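Long-range contacts in glycerate dehydrogenase related protein (Thermoplasma acidophilum, PDB 3GVX), which probably reduces small 2-oxoacids such as glyoxylate or hydroxypyruvate with a nicotinamide cofactor, as a D-isomer specific 2-hydroxyacid dehydrogenase: residues Gly145-Ala150 / Val160-Glu165; Asp169-Ser174 / Ser193-Asn198. All blocks are in the same frame, centred on the assembly; numbering follows the deposited sequence.

Interaction 1: Gly145-Ala150 / Val160-Glu165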
loop_
_atom_site.group_PDB
_atom_site.type_symbol
_atom_site.label_atom_id
_atom_site.label_comp_id
_atom_site.label_asym_id
_atom_site.label_seq_id
_atom_site.Cartn_x
_atom_site.Cartn_y
_atom_site.Cartn_z
ATOM N N GLY B 145 -3.090 4.507 7.706
ATOM C CA GLY B 145 -3.758 5.507 8.507
ATOM C C GLY B 145 -5.238 5.657 8.206
ATOM O O GLY B 145 -5.858 6.633 8.587
HETATM N N MSE B 146 -5.827 4.680 7.544
HETATM C CA MSE B 146 -7.239 4.774 7.212
HETATM C C MSE B 146 -8.094 4.345 8.384
HETATM O O MSE B 146 -7.631 3.653 9.272
HETATM C CB MSE B 146 -7.550 3.890 6.007
HETATM C CG MSE B 146 -6.524 4.010 4.894
HETATM SE SE MSE B 146 -7.092 3.138 3.409
HETATM C CE MSE B 146 -8.209 4.173 2.876
ATOM N N ARG B 147 -9.350 4.756 8.359
ATOM C CA ARG B 147 -10.321 4.394 9.373
ATOM C C ARG B 147 -11.063 3.237 8.710
ATOM O O ARG B 147 -11.306 3.273 7.505
ATOM C CB ARG B 147 -11.247 5.585 9.622
ATOM C CG ARG B 147 -12.395 5.345 10.568
ATOM C CD ARG B 147 -13.287 6.606 10.645
ATOM N NE ARG B 147 -14.279 6.499 11.705
ATOM C CZ ARG B 147 -13.981 6.311 12.985
ATOM N NH1 ARG B 147 -12.711 6.215 13.367
ATOM N NH2 ARG B 147 -14.953 6.203 13.882
ATOM N N VAL B 148 -11.430 2.214 9.469
ATOM C CA VAL B 148 -12.099 1.072 8.863
ATOM C C VAL B 148 -13.514 0.788 9.333
ATOM O O VAL B 148 -13.794 0.694 10.519
ATOM C CB VAL B 148 -11.228 -0.200 9.007
ATOM C CG1 VAL B 148 -11.978 -1.422 8.500
ATOM C CG2 VAL B 148 -9.910 -0.006 8.232
ATOM N N ILE B 149 -14.409 0.669 8.366
ATOM C CA ILE B 149 -15.796 0.383 8.628
ATOM C C ILE B 149 -16.089 -0.968 7.998
ATOM O O ILE B 149 -15.742 -1.233 6.843
ATOM C CB ILE B 149 -16.692 1.487 8.044
ATOM C CG1 ILE B 149 -16.391 2.790 8.793
ATOM C CG2 ILE B 149 -18.169 1.094 8.157
ATOM C CD1 ILE B 149 -16.604 4.027 7.996
ATOM N N ALA B 150 -16.695 -1.840 8.785
ATOM C CA ALA B 150 -16.977 -3.160 8.292
ATOM C C ALA B 150 -18.422 -3.532 8.392
ATOM O O ALA B 150 -19.141 -3.169 9.325
ATOM C CB ALA B 150 -16.126 -4.184 9.017
ATOM N N VAL B 160 -10.885 -2.870 13.044
ATOM C CA VAL B 160 -12.149 -2.310 12.598
ATOM C C VAL B 160 -12.615 -1.238 13.566
ATOM O O VAL B 160 -12.754 -1.490 14.755
ATOM C CB VAL B 160 -13.250 -3.366 12.522
ATOM C CG1 VAL B 160 -14.570 -2.675 12.211
ATOM C CG2 VAL B 160 -12.917 -4.436 11.479
ATOM N N ASP B 161 -12.865 -0.039 13.066
ATOM C CA ASP B 161 -13.300 1.021 13.952
ATOM C C ASP B 161 -14.812 1.153 14.038
ATOM O O ASP B 161 -15.336 1.637 15.027
ATOM C CB ASP B 161 -12.684 2.344 13.505
ATOM C CG ASP B 161 -11.201 2.229 13.250
ATOM O OD1 ASP B 161 -10.447 1.930 14.194
ATOM O OD2 ASP B 161 -10.777 2.419 12.096
ATOM N N VAL B 162 -15.506 0.733 12.993
ATOM C CA VAL B 162 -16.957 0.838 12.974
ATOM C C VAL B 162 -17.639 -0.349 12.319
ATOM O O VAL B 162 -17.276 -0.790 11.223
ATOM C CB VAL B 162 -17.423 2.125 12.239
ATOM C CG1 VAL B 162 -18.952 2.231 12.290
ATOM C CG2 VAL B 162 -16.756 3.360 12.847
ATOM N N ILE B 163 -18.635 -0.868 13.016
ATOM C CA ILE B 163 -19.402 -1.978 12.509
ATOM C C ILE B 163 -20.678 -1.352 12.012
ATOM O O ILE B 163 -21.364 -0.651 12.756
ATOM C CB ILE B 163 -19.735 -2.961 13.616
ATOM C CG1 ILE B 163 -18.442 -3.407 14.295
ATOM C CG2 ILE B 163 -20.536 -4.125 13.045
ATOM C CD1 ILE B 163 -18.643 -4.265 15.507
ATOM N N SER B 164 -20.991 -1.567 10.744
ATOM C CA SER B 164 -22.201 -0.980 10.218
ATOM C C SER B 164 -23.392 -1.915 10.409
ATOM O O SER B 164 -23.247 -3.092 10.745
ATOM C CB SER B 164 -22.020 -0.587 8.751
ATOM O OG SER B 164 -21.672 -1.688 7.949
ATOM N N GLU B 165 -24.572 -1.363 10.176
ATOM C CA GLU B 165 -25.823 -2.080 10.349
ATOM C C GLU B 165 -26.333 -2.672 9.075
ATOM O O GLU B 165 -27.087 -3.640 9.080
ATOM C CB GLU B 165 -26.844 -1.112 10.871
ATOM C CG GLU B 165 -26.273 -0.199 11.896
ATOM C CD GLU B 165 -27.358 0.560 12.576
ATOM O OE1 GLU B 165 -28.292 0.994 11.863
ATOM O OE2 GLU B 165 -27.290 0.715 13.811
#

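Interaction 2: Asp169-Ser174 / Ser193-Asn198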
loop_
_atom_site.group_PDB
_atom_site.type_symbol
_atom_site.label_atom_id
_atom_site.label_comp_id
_atom_site.label_asym_id
_atom_site.label_seq_id
_atom_site.Cartn_x
_atom_site.Cartn_y
_atom_site.Cartn_z
ATOM N N ASP B 169 -25.711 1.542 5.093
ATOM C CA ASP B 169 -25.086 2.297 6.173
ATOM C C ASP B 169 -23.571 2.349 5.979
ATOM O O ASP B 169 -22.935 3.343 6.294
ATOM C CB ASP B 169 -25.440 1.676 7.531
ATOM C CG ASP B 169 -24.685 2.315 8.690
ATOM O OD1 ASP B 169 -24.619 3.560 8.754
ATOM O OD2 ASP B 169 -24.159 1.580 9.549
ATOM N N LEU B 170 -23.004 1.271 5.448
ATOM C CA LEU B 170 -21.570 1.204 5.186
ATOM C C LEU B 170 -21.196 2.213 4.103
ATOM O O LEU B 170 -20.277 2.997 4.273
ATOM C CB LEU B 170 -21.156 -0.210 4.754
ATOM C CG LEU B 170 -19.658 -0.414 4.482
ATOM C CD1 LEU B 170 -18.906 -0.760 5.774
ATOM C CD2 LEU B 170 -19.518 -1.531 3.458
ATOM N N PHE B 171 -21.915 2.191 2.988
ATOM C CA PHE B 171 -21.658 3.138 1.902
ATOM C C PHE B 171 -21.739 4.571 2.397
ATOM O O PHE B 171 -20.977 5.432 1.973
ATOM C CB PHE B 171 -22.655 2.948 0.749
ATOM C CG PHE B 171 -22.259 1.877 -0.225
ATOM C CD1 PHE B 171 -22.074 0.567 0.197
ATOM C CD2 PHE B 171 -22.020 2.182 -1.558
ATOM C CE1 PHE B 171 -21.646 -0.415 -0.692
ATOM C CE2 PHE B 171 -21.593 1.199 -2.456
ATOM C CZ PHE B 171 -21.404 -0.098 -2.015
ATOM N N ARG B 172 -22.657 4.817 3.318
ATOM C CA ARG B 172 -22.845 6.148 3.856
ATOM C C ARG B 172 -21.676 6.679 4.675
ATOM O O ARG B 172 -21.496 7.882 4.785
ATOM C CB ARG B 172 -24.117 6.196 4.698
ATOM C CG ARG B 172 -25.402 6.259 3.897
ATOM C CD ARG B 172 -26.486 6.901 4.746
ATOM N NE ARG B 172 -26.969 6.005 5.793
ATOM C CZ ARG B 172 -27.826 5.011 5.590
ATOM N NH1 ARG B 172 -28.299 4.783 4.377
ATOM N NH2 ARG B 172 -28.217 4.250 6.607
ATOM N N GLN B 173 -20.886 5.780 5.247
ATOM C CA GLN B 173 -19.748 6.185 6.064
ATOM C C GLN B 173 -18.425 5.976 5.349
ATOM O O GLN B 173 -17.373 6.151 5.943
ATOM C CB GLN B 173 -19.714 5.380 7.365
ATOM C CG GLN B 173 -20.961 5.451 8.206
ATOM C CD GLN B 173 -20.845 4.589 9.443
ATOM O OE1 GLN B 173 -20.046 4.874 10.333
ATOM N NE2 GLN B 173 -21.628 3.516 9.497
ATOM N N SER B 174 -18.475 5.597 4.078
ATOM C CA SER B 174 -17.252 5.300 3.343
ATOM C C SER B 174 -16.832 6.213 2.186
ATOM O O SER B 174 -17.660 6.741 1.444
ATOM C CB SER B 174 -17.318 3.860 2.826
ATOM O OG SER B 174 -17.633 2.980 3.874
ATOM N N SER B 193 -28.685 -0.324 -7.897
ATOM C CA SER B 193 -29.081 1.071 -8.033
ATOM C C SER B 193 -29.443 1.630 -6.682
ATOM O O SER B 193 -29.002 2.709 -6.299
ATOM C CB SER B 193 -30.307 1.204 -8.949
ATOM O OG SER B 193 -30.003 0.974 -10.312
ATOM N N ARG B 194 -30.249 0.877 -5.950
ATOM C CA ARG B 194 -30.688 1.332 -4.647
ATOM C C ARG B 194 -29.568 1.481 -3.627
ATOM O O ARG B 194 -29.558 2.440 -2.859
ATOM C CB ARG B 194 -31.768 0.418 -4.082
ATOM C CG ARG B 194 -32.587 1.142 -3.050
ATOM C CD ARG B 194 -32.962 0.271 -1.873
ATOM N NE ARG B 194 -31.803 -0.322 -1.201
ATOM C CZ ARG B 194 -30.800 0.357 -0.638
ATOM N NH1 ARG B 194 -30.783 1.689 -0.662
ATOM N NH2 ARG B 194 -29.824 -0.299 -0.015
ATOM N N LEU B 195 -28.640 0.530 -3.600
ATOM C CA LEU B 195 -27.521 0.613 -2.662
ATOM C C LEU B 195 -26.535 1.715 -3.080
ATOM O O LEU B 195 -26.084 2.496 -2.246
ATOM C CB LEU B 195 -26.798 -0.736 -2.559
ATOM C CG LEU B 195 -25.458 -0.759 -1.816
ATOM C CD1 LEU B 195 -25.622 -0.279 -0.371
ATOM C CD2 LEU B 195 -24.892 -2.175 -1.908
ATOM N N LEU B 196 -26.236 1.783 -4.376
ATOM C CA LEU B 196 -25.315 2.781 -4.923
ATOM C C LEU B 196 -25.698 4.226 -4.638
ATOM O O LEU B 196 -24.828 5.080 -4.477
ATOM C CB LEU B 196 -25.162 2.602 -6.430
ATOM C CG LEU B 196 -24.601 1.246 -6.828
ATOM C CD1 LEU B 196 -24.507 1.162 -8.350
ATOM C CD2 LEU B 196 -23.247 1.043 -6.149
ATOM N N ALA B 197 -26.998 4.493 -4.580
ATOM C CA ALA B 197 -27.488 5.834 -4.313
ATOM C C ALA B 197 -26.935 6.373 -3.000
ATOM O O ALA B 197 -27.017 7.562 -2.739
ATOM C CB ALA B 197 -29.026 5.845 -4.293
ATOM N N ASN B 198 -26.354 5.510 -2.173
ATOM C CA ASN B 198 -25.792 5.965 -0.903
ATOM C C ASN B 198 -24.369 6.504 -1.055
ATOM O O ASN B 198 -23.836 7.114 -0.136
ATOM C CB ASN B 198 -25.770 4.820 0.115
ATOM C CG ASN B 198 -27.156 4.376 0.529
ATOM O OD1 ASN B 198 -27.725 4.892 1.497
ATOM N ND2 ASN B 198 -27.713 3.418 -0.206
#

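Interaction 1: Gly145-Ala150 / Val160-Glu165
D161 turns its carboxylate back onto the strand beside it, where OD2 takes the N-H of V148 at 2.7 Å from N to OD2, in a nearly straight bond (172° at the hydrogen). CG, anti to the carbonyl carbon (chi1 -48°), lies beside D161's own backbone N, and OD2 stands in for a backbone acceptor before regular pairing begins. The same OD2 forms a salt bridge with K142 NZ of helix 132-143. The extended side chain of R147 crosses that of D161 obliquely, the guanidinium plane only 6° from that of the carboxylate. D161 CB sits over one guanidinium face near the rim. R147 NH1 stays 4.4 Å from D161 OD2 and no N-H points at the oxygen, so any attraction is probably one of charge alone. An alanine in place of D161 would probably leave V148 N without its acceptor and K142 without its salt-bridge mate.

Beyond this the backbones pair in parallel. V148 O accepts from both D161 N and V162 N, and A150 N gives a 2.7 Å bond to V162 O. A150 O receives S164 N and, from the same face of its plane, S164 OG at 3.2 Å. Branched residues suit such strands: I149 and V162 lie side by side, pointing the same way, with I149 CG1 3.7 Å from V162 CB. On the other face the small A150 sets its CB 3.9 Å from V160 CG1.

Strand 162-163 is one of two edge strands of this chain's parallel Rossmann-type sheet. Strand 147-151 separates it from strand 124-128, with V148 packed on helix 132-143 and I149 on helix 167-172.

Interaction 2: Asp169-Ser174 / Ser193-Asn198
F171 presents one face of its ring to L195, whose CD1 stands 3.7 Å above the ring plane toward the rim. The two side chains cross at about a right angle, and the methyl makes a CH-pi contact, 4.0 Å from L195 CD1 to the centroid of the F171 ring. L195 CD2 adds a second touch, 3.9 Å from F171 CE1. L196 lies side by side with F171, its CD2 4.0 Å from F171 CE2. A flat ring suits this place because L195 can lie over its face while L196 still touches CE2. Nearer the backbone, F171 CB meets N198 CB at 3.7 Å.

At the more exposed margin the chemistry becomes polar. R172 is bent at chi3 (-74°), and its NH1 gives a hydrogen bond of 2.9 Å to N198 OD1. This bond is far from straight, 131° at the hydrogen, and the guanidinium and amide planes stand 51° apart.

Both segments belong to the Rossmann-type NAD-binding domain: helix 167-172 leads into strand 176-179, and the short helix 193-196 precedes strand 204-207, the next strand of the same parallel sheet.

In the second shell, N198 uses its other amide end to reach back one turn, ND2 giving a nearly straight bond to L195 O at 2.8 Å, which helps to hold the amide with OD1 toward R172; asparagine suits the place by both donating and accepting. D169 CA lies over one face of the R172 guanidinium. Separately, S174 OG binds L170 O at 2.7 Å, reaching it from the face opposite Q173 N and tying the chain beyond the helix to its last turn. Further out, F171 also packs on L203, L196 on M219 and F222 of helix 216-225, and L195 on P167.

Overall arrangement
Helix 167-172, which follows strand 162-163 in the chain, joins the two contacts, whose centres lie 14 Å apart. Its L170, and Q173 just after it, meet I149, and D169 meets S164, while F171 and R172 serve interaction 2. Interaction 1 is partly buried at the margin of the sheet, and mainly backbone hydrogen bonds hold it, with charged groups at one end. Interaction 2 is smaller and more buried; it joins helix 167-172 to the short helix 193-196 and the turn after it, through an aromatic ring and leucines, with a single hydrogen bond across it. Thus one contact builds the edge of the sheet, and the other packs helical segments of the same domain together.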